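Local coordinates for protein putative hydrolase (Bacteroides ovatus, PDB 4HBS) that is of unknown function but is a putative hydrolase built as a five-bladed beta-propeller, possibly acting on glycosidic bonds like relatives of its clan, at residues 47-50 and 54-57; 59-64 and 395-400; 68-73 and 205-210; 98-103 and 109-114. All blocks are in the same frame, centred on the assembly; numbering follows the deposited sequence.

Contact 1: residues 47-50 and 54-57; sequences ALFT and GWNG
F49 points the rim of its ring at the indole of W55, an edge-to-face (T-shaped) pair with planes at 90° and six-membered-ring centroids 5.6 Å apart. Tracing F49 outward from the backbone explains how this comes about. F49 CB already lies near the indole, 3.9 Å from W55 CZ3. With CG lying beside the backbone N and anti to the carbonyl carbon (chi1 -66°), the ring then stands over the six-membered part of the indole, and F49 CD2 sits 3.9 Å from both W55 CZ3 and W55 CH2. The opposite ring flank, at CD1, meets the ring of F399, CE2 comes near W113, and the tip CZ reaches W73 and the methyl of M100. CB, CD2, CD1, CE2 and CZ thus all meet carbon of neighbouring rings or of M100.

The indole is enclosed as well. F49 and the stacked ring of W113 share one of its faces, while the backbone N of G57 lies 3.3 Å from the plane on the other. The carbonyl O of F49 approaches the indole edge in plane, 3.5 Å from W55 CZ3. No direct hydrogen bond joins the segments; a water donates to F49 O at 2.8 Å and, more weakly, to the carbonyl O of N56.

F49 is the first residue to leave helical geometry after helix 43-48, and W55 lies on the short strand 55-57, which pairs with 79-80. Their meeting belongs to a buried aromatic cluster at the side of a beta-propeller blade, the four-stranded sheet that supplies W73 and W113.

Contact 2: residues 59-64 and 395-400; sequences DGVFTT and YRPYFY
Y395 OH is hydrogen-bonded to the carbonyl O of D77, and the phenol end of Y395 lies against the side chain of D59. This is the polar end of a buried seam between two adjoining blades of the beta-propeller: 59-64 enters strand 60-65, at the border of its four-stranded sheet, while 395-400 leads into strand 399-403, which pairs with the N-terminal strand 38-42 in the blade that closes the ring.

The carboxylate of D59 and the phenol ring are turned nearly parallel, their planes 18° apart, yet no hydrogen bond forms between the two residues. D59 OD1 bonds instead to Y357 OH. A glycerol molecule, probably from the crystallisation liquor, lies about 5 Å from the D59 side chain, consistent with a pocket near the propeller axis.

Further along, the contact becomes wholly apolar. V61 and P397 cross at about a right angle, with V61 CG2 3.7 Å from P397 CG and 3.9 Å from P397 CB. V61 belongs to a G1 beta bulge, in which it and F62 both face S74 on the neighbouring strand. No hydrogen bond passes between the segments; each pairs its backbone within its own sheet, F62 with S74 and F399 with D42. The second branch of V61 ends the seam: its CG1, anti to the backbone N (chi1 -171°), lies 4.1 Å from P397 CG and 4.3 Å from F399 CZ.

Contact 3: residues 68-73 and 205-210; sequences DGNIFW and ATYMKL
Y207 OH is held by two side chains of the opposing segment: it donates to D68 OD2 over 2.8 Å and accepts from N70 ND2 over 3.1 Å. The second bond is nearly straight, with an N-H...O angle of 167°, and the oxygen lies in the N70 amide plane. D68 OD2 is met on its syn side, somewhat out of the carboxylate plane, and itself lies at the edge of the phenol ring. The other carboxylate oxygen, D68 OD1, accepts from N70 N at 3.2 Å, an Asx turn that ties both gripping residues together. The contact opens to solvent at D68, while N70 and Y207 are buried. In place of Y207, a phenylalanine would probably leave D68 OD2 without its donor and N70 ND2 without its acceptor.

The inner half is apolar and closely packed. M208, a selenomethionine, bends at chi2 (-59°) and brings SE to 3.7 Å and CE to 3.8 Å from F72 CD1. This is a Met-aromatic contact in which SE lies 4.6 Å from the ring centroid and 54° off the normal, so it approaches obliquely. F72 and M208 are both buried. Y207 and M208 are the two central residues of a type II beta turn from T206 to K209, closed by a bond from K209 N to T206 O, which presents both side chains to the same partner segment.

Around them, F72 also packs on I99 of strand 98-102, and M208 on L114 and on Y196 of strand 187-197. The turn leading into strand 210-218 therefore joins one propeller blade to the flank of strand 71-75 in the blade before it.

Contact 4: residues 98-103 and 109-114; sequences SIMVQT and ENLVWL
The indole of W113 is sandwiched: M100 CG lies 3.6 Å above one face, and the ring of W55 stacks on the other. The CH-pi geometry is direct, with M100 CG 15° off the normal of the six-membered ring. M100 SE, 4.9 Å from the centroid of that ring, adds a Met-aromatic contact. The selenomethionine chain bends at chi2 and chi3, bringing M100 CE to 3.8 Å from W113 CH2 and 3.9 Å from L111 CD2. Replacing W113 by a serine would probably open a gap beneath M100 and leave W55 without its stacking partner.

The flat amide of N110 is used edge-on: ND2 donates in its own plane to T103 OG1 (2.9 Å, 167°), beside the backbone bond from T103 N to N110 O. V101 and V112 form the antiparallel hydrogen-bonded pair. V101 N donates to V112 O over 3.0 Å. In return V112 N donates to V101 O over 2.8 Å. On the sheet face bearing V101, its CG2 meets L114 CD1 at 3.5 Å.

This beta hairpin supplies the last two strands of its propeller blade: 98-102 pairs with 71-75 on its other side, and 111-113 is outermost.

In the fold
From the N terminus, contact 1 closes first, a short loop between the end of helix 43-48 and strand 55-57. Contact 2 opens next and closes only at 395-400, so nearly the whole propeller lies within its loop. Nested inside it, contact 3 spans from strand 71-75 to the turn before strand 210-218, and contact 4, the hairpin 98-103/109-114, is nested inside contact 3. None cross. Contacts 2, 3 and 4 all reach the sheet of strands 60-65, 71-75, 98-102 and 111-113, joining it to the closing blade, to the following blade and within itself. Contact 1 touches each of the others through its aromatic side chains.

Contact 1: residues 47-50 and 54-57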
# COMPACT_ATOMS: atom_id res chain seq x y z
N ALA A 47 17.64 0.89 -0.82
CA ALA A 47 18.64 -0.08 -1.28
C ALA A 47 18.08 -1.48 -1.26
O ALA A 47 18.33 -2.24 -2.20
CB ALA A 47 19.89 -0.02 -0.41
N LEU A 48 17.29 -1.83 -0.22
CA LEU A 48 16.67 -3.16 -0.16
C LEU A 48 15.81 -3.45 -1.39
O LEU A 48 15.86 -4.56 -1.91
CB LEU A 48 15.80 -3.32 1.10
CG LEU A 48 16.52 -3.67 2.38
CD1 LEU A 48 15.56 -3.57 3.56
CD2 LEU A 48 17.15 -5.08 2.31
N PHE A 49 15.07 -2.44 -1.89
CA PHE A 49 14.22 -2.59 -3.07
C PHE A 49 14.92 -2.09 -4.37
O PHE A 49 14.24 -1.77 -5.34
CB PHE A 49 12.88 -1.91 -2.82
CG PHE A 49 12.12 -2.62 -1.71
CD1 PHE A 49 12.40 -2.36 -0.37
CD2 PHE A 49 11.15 -3.56 -2.01
CE1 PHE A 49 11.71 -3.03 0.64
CE2 PHE A 49 10.47 -4.24 -1.00
CZ PHE A 49 10.75 -3.95 0.33
N THR A 50 16.27 -2.08 -4.39
CA THR A 50 17.10 -1.84 -5.58
C THR A 50 17.70 -3.19 -5.82
O THR A 50 18.78 -3.48 -5.29
CB THR A 50 18.14 -0.75 -5.36
OG1 THR A 50 17.51 0.41 -4.86
CG2 THR A 50 18.83 -0.37 -6.62
N GLY A 54 14.99 -11.38 -9.81
CA GLY A 54 13.68 -11.60 -9.19
C GLY A 54 12.94 -10.29 -9.10
O GLY A 54 13.03 -9.49 -10.04
N TRP A 55 12.21 -10.03 -7.98
CA TRP A 55 11.47 -8.76 -7.86
C TRP A 55 12.45 -7.63 -8.07
O TRP A 55 13.45 -7.59 -7.36
CB TRP A 55 10.77 -8.61 -6.50
CG TRP A 55 9.89 -7.41 -6.42
CD1 TRP A 55 8.54 -7.36 -6.59
CD2 TRP A 55 10.30 -6.06 -6.17
NE1 TRP A 55 8.09 -6.07 -6.49
CE2 TRP A 55 9.15 -5.25 -6.23
CE3 TRP A 55 11.55 -5.44 -5.99
CZ2 TRP A 55 9.21 -3.86 -6.08
CZ3 TRP A 55 11.61 -4.07 -5.86
CH2 TRP A 55 10.45 -3.30 -5.88
N ASN A 56 12.21 -6.75 -9.03
CA ASN A 56 13.11 -5.63 -9.27
C ASN A 56 12.35 -4.30 -9.59
O ASN A 56 12.95 -3.36 -10.10
CB ASN A 56 14.11 -6.01 -10.38
CG ASN A 56 13.49 -6.29 -11.72
OD1 ASN A 56 12.74 -5.47 -12.26
ND2 ASN A 56 13.85 -7.41 -12.35
N GLY A 57 11.07 -4.23 -9.23
CA GLY A 57 10.21 -3.08 -9.49
C GLY A 57 8.75 -3.43 -9.30
O GLY A 57 8.34 -4.53 -9.64
O HOH W 1 14.63 -2.63 -7.95

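Contact 2: residues 59-64 and 395-400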
# COMPACT_ATOMS: atom_id res chain seq x y z
N ASP A 59 4.54 -1.98 -7.56
CA ASP A 59 3.39 -1.14 -7.22
C ASP A 59 2.72 -1.70 -5.98
O ASP A 59 2.98 -2.85 -5.61
CB ASP A 59 2.47 -1.30 -8.42
CG ASP A 59 1.38 -0.32 -8.69
OD1 ASP A 59 1.70 0.76 -9.19
OD2 ASP A 59 0.18 -0.74 -8.66
N GLY A 60 1.83 -0.93 -5.37
CA GLY A 60 1.16 -1.33 -4.13
C GLY A 60 2.10 -1.11 -2.97
O GLY A 60 2.32 0.03 -2.56
N VAL A 61 2.74 -2.20 -2.50
CA VAL A 61 3.74 -2.15 -1.42
C VAL A 61 2.99 -1.87 -0.12
O VAL A 61 2.87 -0.72 0.31
CB VAL A 61 4.91 -1.14 -1.70
CG1 VAL A 61 6.03 -1.29 -0.69
CG2 VAL A 61 5.47 -1.32 -3.12
N PHE A 62 2.41 -2.93 0.46
CA PHE A 62 1.63 -2.90 1.69
C PHE A 62 2.24 -3.84 2.70
O PHE A 62 2.38 -5.02 2.40
CB PHE A 62 0.19 -3.35 1.42
CG PHE A 62 -0.64 -2.52 0.47
CD1 PHE A 62 -0.47 -2.63 -0.90
CD2 PHE A 62 -1.72 -1.79 0.94
CE1 PHE A 62 -1.27 -1.91 -1.78
CE2 PHE A 62 -2.54 -1.09 0.05
CZ PHE A 62 -2.30 -1.14 -1.30
N THR A 63 2.54 -3.36 3.92
CA THR A 63 3.11 -4.19 4.98
C THR A 63 2.04 -4.59 6.00
O THR A 63 1.00 -3.93 6.12
CB THR A 63 4.24 -3.49 5.70
OG1 THR A 63 3.78 -2.22 6.11
CG2 THR A 63 5.44 -3.35 4.85
N THR A 64 2.32 -5.67 6.73
CA THR A 64 1.48 -6.19 7.78
C THR A 64 2.38 -6.96 8.71
O THR A 64 2.82 -8.06 8.36
CB THR A 64 0.35 -7.08 7.21
OG1 THR A 64 -0.61 -6.24 6.56
CG2 THR A 64 -0.37 -7.92 8.27
N TYR A 395 9.71 2.65 -11.68
CA TYR A 395 8.68 1.81 -11.12
C TYR A 395 9.13 0.96 -9.93
O TYR A 395 9.19 -0.26 -10.01
CB TYR A 395 8.19 0.93 -12.25
CG TYR A 395 6.84 0.35 -11.98
CD1 TYR A 395 5.72 1.16 -11.91
CD2 TYR A 395 6.67 -1.02 -11.85
CE1 TYR A 395 4.46 0.63 -11.67
CE2 TYR A 395 5.42 -1.56 -11.63
CZ TYR A 395 4.31 -0.73 -11.56
OH TYR A 395 3.06 -1.24 -11.40
N ARG A 396 9.33 1.61 -8.80
CA ARG A 396 9.67 0.94 -7.55
C ARG A 396 9.40 1.88 -6.40
O ARG A 396 9.34 3.11 -6.61
CB ARG A 396 11.13 0.41 -7.53
CG ARG A 396 12.15 1.28 -8.20
CD ARG A 396 12.61 2.41 -7.32
NE ARG A 396 13.96 2.17 -6.84
CZ ARG A 396 14.31 1.81 -5.60
NH1 ARG A 396 13.39 1.67 -4.65
NH2 ARG A 396 15.58 1.61 -5.30
N PRO A 397 9.21 1.34 -5.17
CA PRO A 397 8.92 2.22 -4.04
C PRO A 397 10.13 2.98 -3.56
O PRO A 397 11.25 2.52 -3.70
CB PRO A 397 8.39 1.28 -2.97
CG PRO A 397 8.97 -0.03 -3.28
CD PRO A 397 9.23 -0.08 -4.74
N TYR A 398 9.89 4.15 -3.02
CA TYR A 398 10.90 4.98 -2.40
C TYR A 398 10.39 5.22 -0.99
O TYR A 398 9.19 5.44 -0.83
CB TYR A 398 11.11 6.27 -3.20
CG TYR A 398 11.94 6.02 -4.44
CD1 TYR A 398 13.30 5.75 -4.36
CD2 TYR A 398 11.35 6.02 -5.70
CE1 TYR A 398 14.07 5.54 -5.50
CE2 TYR A 398 12.11 5.81 -6.85
CZ TYR A 398 13.48 5.59 -6.75
OH TYR A 398 14.25 5.36 -7.86
N PHE A 399 11.25 5.05 0.03
CA PHE A 399 10.86 5.12 1.42
C PHE A 399 11.28 6.43 2.12
O PHE A 399 12.33 7.01 1.81
CB PHE A 399 11.43 3.92 2.16
CG PHE A 399 10.89 2.62 1.62
CD1 PHE A 399 11.44 2.03 0.48
CD2 PHE A 399 9.78 2.02 2.19
CE1 PHE A 399 10.94 0.84 -0.02
CE2 PHE A 399 9.26 0.83 1.67
CZ PHE A 399 9.86 0.25 0.58
N TYR A 400 10.43 6.89 3.06
CA TYR A 400 10.65 8.09 3.87
C TYR A 400 10.31 7.82 5.32
O TYR A 400 9.46 6.99 5.59
CB TYR A 400 9.79 9.27 3.36
CG TYR A 400 10.00 9.58 1.91
CD1 TYR A 400 9.35 8.85 0.92
CD2 TYR A 400 10.87 10.59 1.50
CE1 TYR A 400 9.58 9.09 -0.43
CE2 TYR A 400 11.12 10.83 0.15
CZ TYR A 400 10.47 10.08 -0.81
OH TYR A 400 10.74 10.30 -2.14

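Contact 3: residues 68-73 and 205-210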
# COMPACT_ATOMS: atom_id res chain seq x y z
N ASP A 68 4.91 -13.56 14.59
CA ASP A 68 6.19 -14.28 14.75
C ASP A 68 7.42 -13.37 14.53
O ASP A 68 8.54 -13.87 14.49
CB ASP A 68 6.25 -15.50 13.80
CG ASP A 68 5.84 -15.23 12.36
OD1 ASP A 68 6.30 -14.21 11.79
OD2 ASP A 68 5.00 -15.99 11.83
N GLY A 69 7.21 -12.05 14.40
CA GLY A 69 8.30 -11.10 14.20
C GLY A 69 8.58 -10.75 12.76
O GLY A 69 9.35 -9.82 12.50
N ASN A 70 7.99 -11.49 11.79
CA ASN A 70 8.18 -11.22 10.37
C ASN A 70 7.20 -10.17 9.91
O ASN A 70 6.28 -9.82 10.66
CB ASN A 70 7.99 -12.49 9.53
CG ASN A 70 8.85 -13.66 9.94
OD1 ASN A 70 9.99 -13.50 10.36
ND2 ASN A 70 8.31 -14.87 9.86
N ILE A 71 7.38 -9.65 8.68
CA ILE A 71 6.51 -8.64 8.06
C ILE A 71 6.08 -9.17 6.71
O ILE A 71 6.92 -9.64 5.93
CB ILE A 71 7.22 -7.26 7.93
CG1 ILE A 71 7.58 -6.71 9.32
CG2 ILE A 71 6.33 -6.26 7.14
CD1 ILE A 71 8.45 -5.58 9.30
N PHE A 72 4.78 -9.06 6.41
CA PHE A 72 4.21 -9.52 5.15
C PHE A 72 4.11 -8.33 4.19
O PHE A 72 3.52 -7.32 4.55
CB PHE A 72 2.83 -10.15 5.40
CG PHE A 72 1.99 -10.32 4.16
CD1 PHE A 72 2.12 -11.45 3.37
CD2 PHE A 72 1.14 -9.32 3.75
CE1 PHE A 72 1.39 -11.57 2.19
CE2 PHE A 72 0.42 -9.43 2.56
CZ PHE A 72 0.56 -10.55 1.78
N TRP A 73 4.67 -8.45 2.98
CA TRP A 73 4.62 -7.41 1.95
C TRP A 73 3.80 -7.90 0.79
O TRP A 73 4.05 -9.01 0.33
CB TRP A 73 6.04 -7.09 1.44
CG TRP A 73 6.93 -6.48 2.46
CD1 TRP A 73 7.48 -7.09 3.55
CD2 TRP A 73 7.45 -5.15 2.44
NE1 TRP A 73 8.30 -6.22 4.22
CE2 TRP A 73 8.32 -5.02 3.55
CE3 TRP A 73 7.24 -4.03 1.62
CZ2 TRP A 73 8.96 -3.82 3.86
CZ3 TRP A 73 7.89 -2.84 1.92
CH2 TRP A 73 8.74 -2.75 3.02
N ALA A 205 6.32 -25.24 3.10
CA ALA A 205 5.15 -25.53 2.30
C ALA A 205 3.90 -24.90 2.95
O ALA A 205 3.04 -24.37 2.25
CB ALA A 205 4.98 -27.03 2.17
N THR A 206 3.82 -24.93 4.29
CA THR A 206 2.69 -24.39 5.04
C THR A 206 2.70 -22.86 5.21
O THR A 206 1.64 -22.24 5.13
CB THR A 206 2.63 -25.07 6.44
OG1 THR A 206 3.90 -24.99 7.08
CG2 THR A 206 2.22 -26.52 6.35
N TYR A 207 3.88 -22.26 5.46
CA TYR A 207 3.99 -20.82 5.73
C TYR A 207 3.56 -19.91 4.57
O TYR A 207 4.15 -19.94 3.49
CB TYR A 207 5.41 -20.44 6.15
CG TYR A 207 5.43 -19.16 6.94
CD1 TYR A 207 5.15 -19.15 8.30
CD2 TYR A 207 5.65 -17.94 6.31
CE1 TYR A 207 5.14 -17.97 9.03
CE2 TYR A 207 5.64 -16.75 7.03
CZ TYR A 207 5.39 -16.77 8.39
OH TYR A 207 5.39 -15.60 9.10
N MSE A 208 2.56 -19.03 4.87
CA MSE A 208 1.93 -18.07 3.96
C MSE A 208 1.23 -18.78 2.77
O MSE A 208 1.02 -18.17 1.72
CB MSE A 208 2.92 -16.98 3.47
CG MSE A 208 2.91 -15.73 4.34
SE MSE A 208 1.17 -14.83 4.49
CE MSE A 208 1.44 -14.01 6.11
N LYS A 209 0.78 -20.04 2.98
CA LYS A 209 0.03 -20.76 1.96
C LYS A 209 -1.41 -20.27 2.06
O LYS A 209 -1.90 -20.05 3.17
CB LYS A 209 0.11 -22.30 2.16
N LEU A 210 -2.07 -20.06 0.89
CA LEU A 210 -3.47 -19.63 0.84
C LEU A 210 -4.37 -20.80 1.31
O LEU A 210 -4.57 -21.77 0.56
CB LEU A 210 -3.82 -19.19 -0.59
CG LEU A 210 -5.24 -18.69 -0.89
CD1 LEU A 210 -5.60 -17.50 -0.04
CD2 LEU A 210 -5.37 -18.28 -2.34

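Contact 4: residues 98-103 and 109-114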
# COMPACT_ATOMS: atom_id res chain seq x y z
N SER A 98 1.81 -10.21 -6.23
CA SER A 98 2.78 -11.12 -5.64
C SER A 98 2.96 -10.77 -4.20
O SER A 98 2.50 -9.70 -3.77
CB SER A 98 4.11 -11.06 -6.38
OG SER A 98 4.61 -9.74 -6.49
N ILE A 99 3.56 -11.67 -3.43
CA ILE A 99 3.78 -11.44 -2.02
C ILE A 99 5.22 -11.81 -1.64
O ILE A 99 5.95 -12.44 -2.41
CB ILE A 99 2.72 -12.18 -1.15
CG1 ILE A 99 2.89 -13.72 -1.21
CG2 ILE A 99 1.29 -11.74 -1.54
CD1 ILE A 99 1.89 -14.55 -0.40
N MSE A 100 5.60 -11.39 -0.45
CA MSE A 100 6.92 -11.61 0.13
C MSE A 100 6.83 -11.56 1.66
O MSE A 100 5.89 -10.97 2.19
CB MSE A 100 7.87 -10.51 -0.42
CG MSE A 100 9.30 -10.52 0.15
SE MSE A 100 9.51 -9.33 1.61
CE MSE A 100 9.62 -7.80 0.68
N VAL A 101 7.77 -12.22 2.35
CA VAL A 101 7.87 -12.20 3.82
C VAL A 101 9.23 -11.66 4.19
O VAL A 101 10.23 -12.23 3.75
CB VAL A 101 7.66 -13.59 4.50
CG1 VAL A 101 7.77 -13.46 6.01
CG2 VAL A 101 6.32 -14.21 4.12
N GLN A 102 9.29 -10.59 4.99
CA GLN A 102 10.54 -10.03 5.47
C GLN A 102 10.79 -10.57 6.85
O GLN A 102 9.93 -10.39 7.71
CB GLN A 102 10.46 -8.51 5.53
CG GLN A 102 11.70 -7.82 6.12
CD GLN A 102 11.51 -6.36 6.34
OE1 GLN A 102 10.43 -5.81 6.15
NE2 GLN A 102 12.54 -5.70 6.82
N THR A 103 11.96 -11.20 7.08
CA THR A 103 12.33 -11.73 8.39
C THR A 103 13.25 -10.73 9.10
O THR A 103 13.87 -9.91 8.42
CB THR A 103 13.04 -13.08 8.23
OG1 THR A 103 14.16 -12.91 7.36
CG2 THR A 103 12.12 -14.15 7.69
N GLU A 109 18.89 -11.09 1.91
CA GLU A 109 18.62 -12.48 2.31
C GLU A 109 17.33 -12.59 3.14
O GLU A 109 16.73 -13.66 3.17
CB GLU A 109 19.81 -13.09 3.10
CG GLU A 109 20.28 -12.28 4.31
CD GLU A 109 21.48 -12.83 5.08
OE1 GLU A 109 22.04 -13.87 4.67
OE2 GLU A 109 21.86 -12.20 6.09
N ASN A 110 16.90 -11.49 3.82
CA ASN A 110 15.71 -11.48 4.65
C ASN A 110 14.42 -11.24 3.86
O ASN A 110 13.35 -11.50 4.40
CB ASN A 110 15.85 -10.46 5.76
CG ASN A 110 17.00 -10.77 6.68
OD1 ASN A 110 18.09 -10.18 6.58
ND2 ASN A 110 16.82 -11.74 7.56
N LEU A 111 14.50 -10.75 2.62
CA LEU A 111 13.31 -10.57 1.78
C LEU A 111 12.99 -11.92 1.14
O LEU A 111 13.62 -12.27 0.14
CB LEU A 111 13.56 -9.48 0.71
CG LEU A 111 14.02 -8.10 1.20
CD1 LEU A 111 14.00 -7.09 0.06
CD2 LEU A 111 13.16 -7.59 2.35
N VAL A 112 12.07 -12.70 1.73
CA VAL A 112 11.73 -14.04 1.23
C VAL A 112 10.57 -13.94 0.22
O VAL A 112 9.40 -14.00 0.60
CB VAL A 112 11.39 -15.01 2.39
CG1 VAL A 112 11.16 -16.43 1.87
CG2 VAL A 112 12.51 -15.00 3.44
N TRP A 113 10.91 -13.83 -1.08
CA TRP A 113 9.93 -13.71 -2.16
C TRP A 113 9.20 -15.03 -2.34
O TRP A 113 9.82 -16.01 -2.78
CB TRP A 113 10.61 -13.28 -3.49
CG TRP A 113 11.39 -12.01 -3.35
CD1 TRP A 113 12.71 -11.90 -3.01
CD2 TRP A 113 10.84 -10.69 -3.29
NE1 TRP A 113 13.03 -10.58 -2.79
CE2 TRP A 113 11.89 -9.82 -2.93
CE3 TRP A 113 9.56 -10.16 -3.51
CZ2 TRP A 113 11.70 -8.43 -2.80
CZ3 TRP A 113 9.37 -8.80 -3.35
CH2 TRP A 113 10.43 -7.95 -3.01
N LEU A 114 7.90 -15.09 -1.96
CA LEU A 114 7.10 -16.32 -2.07
C LEU A 114 6.49 -16.34 -3.46
O LEU A 114 5.27 -16.28 -3.63
CB LEU A 114 6.01 -16.37 -0.99
CG LEU A 114 6.44 -16.16 0.45
CD1 LEU A 114 5.25 -16.05 1.32
CD2 LEU A 114 7.35 -17.27 0.92
O HOH W 2 4.09 -14.02 -4.96